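CpuTA1 (Curtobacterium pusillum, PDB 5K3W) binds pyridoxal-5'-phosphate as a dimeric member of the aminotransferase class IV family. Local coordinates at residues L268-S271 against V272-A275; E164-P167 against W168-A171; D89-V92 against W93-A96; A184-E187 against A188-G192. All coordinates share one frame; numbering follows the deposited sequence.

Contacts 3, 2, 4 and 1 follow one another in that order along the chain, all within the part of it that belongs to the class IV aminotransferase family. Contact 3 starts helix 90-108, which packs beside the six-stranded antiparallel sheet; contact 4 ends helix 179-190, on the other side of the chain's centre, with centres about 37 Å apart. Contact 1 is the short connection of the hairpin 265-270/274-278 and lies deepest, meeting the pyridoxal-5'-phosphate directly; its nearest atoms are about 9 Å from contact 4. Contact 2 spans the end of helix 162-165 and the 3-10 turn after it, its centre about 27 Å from that of contact 4, yet both touch the second subunit: Trp168 packs on Glu187 of the second subunit.

Contact 1: residues L268-S271 against V272-A275; sequences LVSS and VRQA. With PLP (pyridoxal-5'-phosphate), chain C.
Residues Ser270 and Gln274 form an antiparallel hydrogen-bonded pair: Ser270 N donates to Gln274 O at 3.1 Å, while the return bond from Gln274 N to Ser270 O is weak because of its bent angle of 129°. One step outward, Val269 faces Ala275 as a non-hydrogen-bonded pair, their CG1 and CB in apolar contact on the side of the sheet covered by helices 234-245 and 290-307. The CA of Val269 also sends a C-H toward Gln274 O. Two waters bridge Ser270 and Arg273. Water 1 joins Ser270 OG, Gln274 O and Arg273 NE, taking the NE proton at 2.7 Å in the plane of the guanidinium; water 2 links Ser270 OG to Arg273 N. This is the short connection (271-273) of the beta hairpin 265-270/274-278, and its tip forms part of the cofactor pocket. Ser271 gives both its N and its OG to phosphate oxygen O2P of pyridoxal-5'-phosphate, OG at 2.7 Å, with Thr234, Thr235, Arg75 and Tyr178 also bonded to the cofactor. With CG anti to the backbone N (chi1 -176°) and a bend at chi3, Arg273 runs back along the hairpin until NH2 lies 3.6 Å from Leu268 CB, obliquely across that side chain. Asp195 takes NH2 in a salt bridge and Gln145 accepts from NH1.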
loop_
_atom_site.group_PDB
_atom_site.type_symbol
_atom_site.label_atom_id
_atom_site.label_comp_id
_atom_site.label_asym_id
_atom_site.label_seq_id
_atom_site.Cartn_x
_atom_site.Cartn_y
_atom_site.Cartn_z
ATOM N N LEU A 268 -14.496 2.596 18.485
ATOM C CA LEU A 268 -13.945 2.049 17.252
ATOM C C LEU A 268 -14.389 0.596 17.134
ATOM O O LEU A 268 -14.241 -0.178 18.086
ATOM C CB LEU A 268 -12.418 2.120 17.246
ATOM C CG LEU A 268 -11.795 3.505 17.178
ATOM C CD1 LEU A 268 -10.321 3.383 16.862
ATOM C CD2 LEU A 268 -12.516 4.361 16.150
ATOM N N VAL A 269 -14.920 0.217 15.978
ATOM C CA VAL A 269 -15.422 -1.143 15.783
ATOM C C VAL A 269 -14.771 -1.760 14.548
ATOM O O VAL A 269 -14.509 -1.072 13.556
ATOM C CB VAL A 269 -16.964 -1.163 15.671
ATOM C CG1 VAL A 269 -17.585 -0.530 16.902
ATOM C CG2 VAL A 269 -17.433 -0.449 14.389
ATOM N N SER A 270 -14.502 -3.057 14.618
ATOM C CA SER A 270 -13.888 -3.802 13.525
ATOM C C SER A 270 -14.070 -5.285 13.828
ATOM O O SER A 270 -14.437 -5.662 14.945
ATOM C CB SER A 270 -12.408 -3.436 13.351
ATOM O OG SER A 270 -11.644 -3.810 14.478
ATOM N N SER A 271 -13.795 -6.127 12.821
ATOM C CA SER A 271 -14.266 -7.513 12.862
ATOM C C SER A 271 -13.659 -8.305 14.013
ATOM O O SER A 271 -14.377 -9.032 14.709
ATOM C CB SER A 271 -13.976 -8.227 11.546
ATOM O OG SER A 271 -14.860 -7.799 10.538
ATOM N N VAL A 272 -12.347 -8.205 14.222
ATOM C CA VAL A 272 -11.686 -9.066 15.204
ATOM C C VAL A 272 -11.718 -8.460 16.599
ATOM O O VAL A 272 -12.045 -9.141 17.575
ATOM C CB VAL A 272 -10.243 -9.374 14.766
ATOM C CG1 VAL A 272 -9.513 -10.114 15.875
ATOM C CG2 VAL A 272 -10.259 -10.219 13.522
ATOM N N ARG A 273 -11.363 -7.181 16.732
ATOM C CA ARG A 273 -11.404 -6.546 18.043
ATOM C C ARG A 273 -12.840 -6.335 18.522
ATOM O O ARG A 273 -13.084 -6.273 19.734
ATOM C CB ARG A 273 -10.643 -5.219 17.995
ATOM C CG ARG A 273 -10.527 -4.515 19.330
ATOM C CD ARG A 273 -9.561 -3.339 19.255
ATOM N NE ARG A 273 -10.018 -2.334 18.305
ATOM C CZ ARG A 273 -9.344 -1.229 18.008
ATOM N NH1 ARG A 273 -8.187 -0.992 18.599
ATOM N NH2 ARG A 273 -9.826 -0.369 17.118
ATOM N N GLN A 274 -13.792 -6.253 17.595
ATOM C CA GLN A 274 -15.178 -5.954 17.921
ATOM C C GLN A 274 -15.286 -4.495 18.368
ATOM O O GLN A 274 -14.797 -3.605 17.666
ATOM C CB GLN A 274 -15.702 -6.939 18.966
ATOM C CG GLN A 274 -15.498 -8.418 18.582
ATOM C CD GLN A 274 -16.452 -8.950 17.473
ATOM O OE1 GLN A 274 -17.342 -8.249 16.978
ATOM N NE2 GLN A 274 -16.251 -10.205 17.095
ATOM N N ALA A 275 -15.908 -4.213 19.510
ATOM C CA ALA A 275 -16.160 -2.835 19.921
ATOM C C ALA A 275 -15.146 -2.413 20.976
ATOM O O ALA A 275 -15.096 -2.998 22.062
ATOM C CB ALA A 275 -17.581 -2.669 20.453
HETATM N N1 PLP C . -11.751 0.746 8.150
HETATM C C2 PLP C . -10.679 0.100 7.609
HETATM C C2A PLP C . -9.608 0.874 6.862
HETATM C C3 PLP C . -10.582 -1.273 7.733
HETATM O O3 PLP C . -9.472 -1.903 7.152
HETATM C C4 PLP C . -11.563 -1.975 8.392
HETATM C C4A PLP C . -11.506 -3.466 8.588
HETATM C C5 PLP C . -12.631 -1.331 8.938
HETATM C C6 PLP C . -12.721 0.044 8.805
HETATM C C5A PLP C . -13.696 -2.124 9.689
HETATM O O4P PLP C . -14.299 -3.124 8.889
HETATM P P PLP C . -14.865 -4.460 9.550
HETATM O O1P PLP C . -15.787 -4.135 10.704
HETATM O O2P PLP C . -13.744 -5.350 10.029
HETATM O O3P PLP C . -15.675 -5.216 8.528
HETATM O O HOH W 1 -12.298 -2.154 16.837
HETATM O O HOH W 2 -9.945 -5.782 14.371
#

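Contact 2: residues E164-P167 against W168-A171; sequences ETSP and WLLA
The carbonyl oxygen of Ser166 is gripped twice, by a water that donates to it at 2.7 Å and by Leu169 N at 3.0 Å. The Leu169 bond is nearly straight at the hydrogen (166°), although the nitrogen stands above the carbonyl plane. The same water accepts from Ala171 N and so ties the two ends of the turn together. One residue on, Leu170 N donates to Pro167 O at 3.1 Å, again from above the carbonyl plane. These successive i to i+3 bonds define the short 3-10 segment that follows helix 162-165, Ser166 being the first residue to leave helical backbone angles. Trp168 folds back over this corner: its CG sits between the backbone N and the carbonyl carbon (chi1 44°), which brings the indole over the chain just before it. Ser166 CA lies over one face, 3.8 Å from the centroid of the six-membered ring and 13° off its normal, a CH-pi contact. Pro167 lends its CD to the benzo part of the indole, 3.5 Å from Trp168 CZ3, the two side chains meeting at a slant. Leu169 rests CD1 against Ser166 CB at 3.8 Å, and its side chain also touches Tyr158 of the same chain. The polar ends turn to the second subunit, where Asp155 accepts from Trp168 NE1 through its backbone oxygen and is hydrogen-bonded to Ser166 OG through OD2. Leu170 packs on Ala179 of the second subunit.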
loop_
_atom_site.group_PDB
_atom_site.type_symbol
_atom_site.label_atom_id
_atom_site.label_comp_id
_atom_site.label_asym_id
_atom_site.label_seq_id
_atom_site.Cartn_x
_atom_site.Cartn_y
_atom_site.Cartn_z
ATOM N N GLU A 164 -15.435 10.468 -4.970
ATOM C CA GLU A 164 -16.215 10.967 -6.096
ATOM C C GLU A 164 -15.323 11.581 -7.178
ATOM O O GLU A 164 -15.518 11.312 -8.366
ATOM C CB GLU A 164 -17.247 11.985 -5.597
ATOM C CG GLU A 164 -17.975 12.748 -6.714
ATOM C CD GLU A 164 -18.941 11.873 -7.523
ATOM O OE1 GLU A 164 -19.463 10.879 -6.966
ATOM O OE2 GLU A 164 -19.180 12.178 -8.718
ATOM N N THR A 165 -14.339 12.401 -6.796
ATOM C CA THR A 165 -13.558 13.149 -7.777
ATOM C C THR A 165 -12.335 12.402 -8.280
ATOM O O THR A 165 -11.881 12.665 -9.399
ATOM C CB THR A 165 -13.081 14.487 -7.192
ATOM O OG1 THR A 165 -12.243 14.248 -6.056
ATOM C CG2 THR A 165 -14.255 15.330 -6.760
ATOM N N SER A 166 -11.774 11.497 -7.482
ATOM C CA SER A 166 -10.439 10.950 -7.737
ATOM C C SER A 166 -10.434 9.456 -7.429
ATOM O O SER A 166 -9.778 8.993 -6.489
ATOM C CB SER A 166 -9.394 11.704 -6.912
ATOM O OG SER A 166 -9.601 13.114 -6.977
ATOM N N PRO A 167 -11.163 8.665 -8.219
ATOM C CA PRO A 167 -11.274 7.229 -7.909
ATOM C C PRO A 167 -9.957 6.475 -8.012
ATOM O O PRO A 167 -9.854 5.380 -7.453
ATOM C CB PRO A 167 -12.300 6.717 -8.937
ATOM C CG PRO A 167 -12.266 7.729 -10.052
ATOM C CD PRO A 167 -11.947 9.052 -9.409
ATOM N N TRP A 168 -8.949 7.014 -8.704
ATOM C CA TRP A 168 -7.645 6.359 -8.747
ATOM C C TRP A 168 -6.929 6.385 -7.404
ATOM O O TRP A 168 -5.898 5.713 -7.263
ATOM C CB TRP A 168 -6.751 7.004 -9.819
ATOM C CG TRP A 168 -6.807 8.496 -9.792
ATOM C CD1 TRP A 168 -5.981 9.334 -9.104
ATOM C CD2 TRP A 168 -7.764 9.331 -10.456
ATOM N NE1 TRP A 168 -6.358 10.635 -9.301
ATOM C CE2 TRP A 168 -7.452 10.663 -10.129
ATOM C CE3 TRP A 168 -8.849 9.080 -11.302
ATOM C CZ2 TRP A 168 -8.187 11.746 -10.617
ATOM C CZ3 TRP A 168 -9.580 10.153 -11.785
ATOM C CH2 TRP A 168 -9.247 11.468 -11.435
ATOM N N LEU A 169 -7.428 7.146 -6.425
ATOM C CA LEU A 169 -6.835 7.126 -5.093
ATOM C C LEU A 169 -7.366 5.983 -4.230
ATOM O O LEU A 169 -6.970 5.872 -3.059
ATOM C CB LEU A 169 -7.062 8.468 -4.397
ATOM C CG LEU A 169 -6.524 9.705 -5.131
ATOM C CD1 LEU A 169 -6.799 10.960 -4.306
ATOM C CD2 LEU A 169 -5.026 9.594 -5.507
ATOM N N LEU A 170 -8.246 5.137 -4.777
ATOM C CA LEU A 170 -8.663 3.884 -4.145
ATOM C C LEU A 170 -9.310 4.096 -2.774
ATOM O O LEU A 170 -9.373 3.169 -1.961
ATOM C CB LEU A 170 -7.479 2.907 -4.026
ATOM C CG LEU A 170 -6.675 2.671 -5.306
ATOM C CD1 LEU A 170 -5.550 1.666 -5.124
ATOM C CD2 LEU A 170 -7.610 2.221 -6.408
ATOM N N ALA A 171 -9.797 5.299 -2.485
ATOM C CA ALA A 171 -10.405 5.554 -1.187
ATOM C C ALA A 171 -11.627 4.666 -1.002
ATOM O O ALA A 171 -12.469 4.548 -1.897
ATOM C CB ALA A 171 -10.793 7.026 -1.044
HETATM O O HOH W 3 -10.638 7.636 -4.266
#

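Contact 3: residues D89-V92 against W93-A96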
loop_
_atom_site.group_PDB
_atom_site.type_symbol
_atom_site.label_atom_id
_atom_site.label_comp_id
_atom_site.label_asym_id
_atom_site.label_seq_id
_atom_site.Cartn_x
_atom_site.Cartn_y
_atom_site.Cartn_z
ATOM N N ASP A 89 -14.385 -15.104 -7.360
ATOM C CA ASP A 89 -15.370 -16.187 -7.425
ATOM C C ASP A 89 -15.909 -16.439 -6.022
ATOM O O ASP A 89 -15.302 -17.167 -5.232
ATOM C CB ASP A 89 -14.722 -17.440 -8.006
ATOM C CG ASP A 89 -15.735 -18.495 -8.429
ATOM O OD1 ASP A 89 -16.814 -18.610 -7.800
ATOM O OD2 ASP A 89 -15.432 -19.220 -9.401
ATOM N N ALA A 90 -17.055 -15.827 -5.701
ATOM C CA ALA A 90 -17.540 -15.836 -4.323
ATOM C C ALA A 90 -17.706 -17.253 -3.790
ATOM O O ALA A 90 -17.484 -17.499 -2.600
ATOM C CB ALA A 90 -18.860 -15.062 -4.222
ATOM N N ALA A 91 -18.079 -18.198 -4.657
ATOM C CA ALA A 91 -18.332 -19.567 -4.221
ATOM C C ALA A 91 -17.044 -20.315 -3.912
ATOM O O ALA A 91 -17.053 -21.245 -3.101
ATOM C CB ALA A 91 -19.132 -20.318 -5.287
ATOM N N VAL A 92 -15.942 -19.956 -4.569
ATOM C CA VAL A 92 -14.651 -20.539 -4.221
ATOM C C VAL A 92 -14.163 -19.976 -2.891
ATOM O O VAL A 92 -13.730 -20.720 -2.002
ATOM C CB VAL A 92 -13.626 -20.290 -5.339
ATOM C CG1 VAL A 92 -12.253 -20.790 -4.911
ATOM C CG2 VAL A 92 -14.069 -20.970 -6.621
ATOM N N TRP A 93 -14.233 -18.652 -2.733
ATOM C CA TRP A 93 -13.756 -18.037 -1.501
ATOM C C TRP A 93 -14.578 -18.496 -0.294
ATOM O O TRP A 93 -14.019 -18.804 0.772
ATOM C CB TRP A 93 -13.781 -16.516 -1.645
ATOM C CG TRP A 93 -12.689 -15.999 -2.517
ATOM C CD1 TRP A 93 -12.782 -15.661 -3.840
ATOM C CD2 TRP A 93 -11.323 -15.759 -2.134
ATOM N NE1 TRP A 93 -11.561 -15.227 -4.301
ATOM C CE2 TRP A 93 -10.650 -15.273 -3.275
ATOM C CE3 TRP A 93 -10.611 -15.899 -0.932
ATOM C CZ2 TRP A 93 -9.289 -14.926 -3.254
ATOM C CZ3 TRP A 93 -9.259 -15.554 -0.906
ATOM C CH2 TRP A 93 -8.610 -15.077 -2.062
ATOM N N ARG A 94 -15.904 -18.565 -0.444
ATOM C CA ARG A 94 -16.739 -19.080 0.638
ATOM C C ARG A 94 -16.307 -20.491 1.020
ATOM O O ARG A 94 -16.040 -20.786 2.191
ATOM C CB ARG A 94 -18.209 -19.055 0.223
ATOM C CG ARG A 94 -19.143 -19.621 1.274
ATOM C CD ARG A 94 -20.593 -19.651 0.806
ATOM N NE ARG A 94 -21.061 -18.347 0.338
ATOM C CZ ARG A 94 -21.428 -18.077 -0.918
ATOM N NH1 ARG A 94 -21.402 -19.020 -1.853
ATOM N NH2 ARG A 94 -21.840 -16.858 -1.236
ATOM N N GLU A 95 -16.213 -21.373 0.028
ATOM C CA GLU A 95 -15.799 -22.741 0.295
ATOM C C GLU A 95 -14.412 -22.773 0.917
ATOM O O GLU A 95 -14.159 -23.553 1.846
ATOM C CB GLU A 95 -15.851 -23.560 -0.999
ATOM C CG GLU A 95 -17.262 -24.049 -1.359
ATOM C CD GLU A 95 -17.687 -25.284 -0.552
ATOM O OE1 GLU A 95 -16.997 -26.317 -0.656
ATOM O OE2 GLU A 95 -18.692 -25.227 0.196
ATOM N N ALA A 96 -13.507 -21.913 0.433
ATOM C CA ALA A 96 -12.144 -21.899 0.950
ATOM C C ALA A 96 -12.118 -21.522 2.425
ATOM O O ALA A 96 -11.387 -22.132 3.210
ATOM C CB ALA A 96 -11.266 -20.940 0.143
#
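The first turn of helix 90-108 begins at Asp89, its N-cap, whose OD1 accepts a weak capping bond from Ala91 N at 3.4 Å. Asp89 O receives Trp93 N at 3.1 Å, almost in line with the carbonyl, and the i to i+4 ladder goes on from Arg94 N to Ala90 O and from Glu95 N to Ala91 O. Trp93 CG lies anti to its carbonyl carbon (chi1 -74°), turning the indole back alongside the cap: CD1 comes within 3.2 Å of Asp89 O, which lies at the ring edge. Pro12 O accepts from Trp93 NE1, and the ring packs on Leu73 of helix 69-82 and Val134 of strand 131-138, so the helix start is fitted between that helix and the sheet. Arg94 bends at chi3 and lays one guanidinium face above Ala90 O, 4.2 Å from the plane and over its centre, with NH1 3.9 Å from Ala91 CA; Glu70 pairs with its NH2 in a salt bridge. Glu95 CG lies 3.3 Å from Ala91 O. The side chains of Val92, Glu95 and Ala96 touch Phe32 of strand 32-35, and Ala96 N bonds to Val92 O at 2.7 Å.

Contact 4: residues A184-E187 against A188-G192; sequences AGRE and AARRG
Arg190 places one face of its guanidinium over Arg186 O, 3.7 Å from the plane and offset toward the rim, and meets the Glu187 carboxylate at its edge; Arg191 likewise takes Glu187 OE2 at its edge. Together they make a salt-bridge network on the last turn of helix 179-190, which a Schellman motif closes, with Gly192 as the C-prime residue at positive phi and its N bonded to Ala189 O. Glu187 divides its oxygens between the two arginines. OE1 makes a salt bridge with Arg190 NH1 at 2.8 Å, its hydrogen bond weak, with the carboxylate and guanidinium planes 56° apart. OE2 is held on its anti side by Arg191 NE at 2.6 Å and NH2 at 2.9 Å, both tilted out of the carboxylate plane, with the guanidinium nearly perpendicular to it (83°). A bend at chi2 (71°) curls the Glu187 carboxylate toward the later arginines. The two positive charges nearby would probably favour its ionised form. Asp84 of the second subunit pairs with both Arg186 NE and Arg190 NH2, which probably eases the closeness of these two arginines. Ala184 and Ala188, both buried, pack on Val196 of strand 195-199, and Ala188 CB sits 3.5 Å from Gly185 O.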
loop_
_atom_site.group_PDB
_atom_site.type_symbol
_atom_site.label_atom_id
_atom_site.label_comp_id
_atom_site.label_asym_id
_atom_site.label_seq_id
_atom_site.Cartn_x
_atom_site.Cartn_y
_atom_site.Cartn_z
ATOM N N ALA A 184 0.090 5.454 10.966
ATOM C CA ALA A 184 -0.809 6.162 11.877
ATOM C C ALA A 184 -0.785 5.550 13.278
ATOM O O ALA A 184 -0.717 6.265 14.286
ATOM C CB ALA A 184 -2.233 6.166 11.316
ATOM N N GLY A 185 -0.855 4.226 13.365
ATOM C CA GLY A 185 -0.777 3.590 14.671
ATOM C C GLY A 185 0.507 3.923 15.408
ATOM O O GLY A 185 0.493 4.192 16.610
ATOM N N ARG A 186 1.633 3.922 14.693
ATOM C CA ARG A 186 2.900 4.250 15.333
ATOM C C ARG A 186 2.903 5.693 15.815
ATOM O O ARG A 186 3.452 5.998 16.878
ATOM C CB ARG A 186 4.073 3.985 14.379
ATOM C CG ARG A 186 4.306 2.503 14.057
ATOM C CD ARG A 186 5.642 2.290 13.339
ATOM N NE ARG A 186 5.750 3.036 12.081
ATOM C CZ ARG A 186 5.260 2.609 10.917
ATOM N NH1 ARG A 186 5.392 3.346 9.819
ATOM N NH2 ARG A 186 4.618 1.448 10.855
ATOM N N GLU A 187 2.271 6.592 15.062
ATOM C CA GLU A 187 2.141 7.969 15.527
ATOM C C GLU A 187 1.292 8.049 16.793
ATOM O O GLU A 187 1.637 8.772 17.737
ATOM C CB GLU A 187 1.545 8.838 14.428
ATOM C CG GLU A 187 1.176 10.219 14.893
ATOM C CD GLU A 187 2.387 11.093 15.171
ATOM O OE1 GLU A 187 3.510 10.721 14.769
ATOM O OE2 GLU A 187 2.204 12.161 15.794
ATOM N N ALA A 188 0.174 7.318 16.834
ATOM C CA ALA A 188 -0.654 7.314 18.036
ATOM C C ALA A 188 0.128 6.796 19.229
ATOM O O ALA A 188 0.039 7.354 20.327
ATOM C CB ALA A 188 -1.911 6.468 17.821
ATOM N N ALA A 189 0.912 5.734 19.028
ATOM C CA ALA A 189 1.707 5.184 20.120
ATOM C C ALA A 189 2.713 6.206 20.636
ATOM O O ALA A 189 2.902 6.344 21.850
ATOM C CB ALA A 189 2.413 3.908 19.665
ATOM N N ARG A 190 3.361 6.940 19.733
ATOM C CA ARG A 190 4.240 8.013 20.181
ATOM C C ARG A 190 3.504 8.971 21.103
ATOM O O ARG A 190 4.063 9.425 22.108
ATOM C CB ARG A 190 4.801 8.781 18.994
ATOM C CG ARG A 190 5.955 8.124 18.337
ATOM C CD ARG A 190 6.326 8.905 17.102
ATOM N NE ARG A 190 6.800 7.980 16.092
ATOM C CZ ARG A 190 6.248 7.813 14.898
ATOM N NH1 ARG A 190 5.202 8.542 14.526
ATOM N NH2 ARG A 190 6.776 6.928 14.064
ATOM N N ARG A 191 2.258 9.313 20.769
ATOM C CA ARG A 191 1.461 10.154 21.646
ATOM C C ARG A 191 0.804 9.375 22.786
ATOM O O ARG A 191 -0.161 9.857 23.382
ATOM C CB ARG A 191 0.409 10.898 20.835
ATOM C CG ARG A 191 0.985 11.570 19.619
ATOM C CD ARG A 191 -0.105 12.258 18.845
ATOM N NE ARG A 191 0.348 12.802 17.571
ATOM C CZ ARG A 191 -0.364 13.680 16.869
ATOM N NH1 ARG A 191 -1.535 14.098 17.348
ATOM N NH2 ARG A 191 0.083 14.140 15.705
ATOM N N GLY A 192 1.304 8.195 23.128
ATOM C CA GLY A 192 0.682 7.436 24.200
ATOM C C GLY A 192 -0.766 7.074 23.945
ATOM O O GLY A 192 -1.582 7.108 24.873
#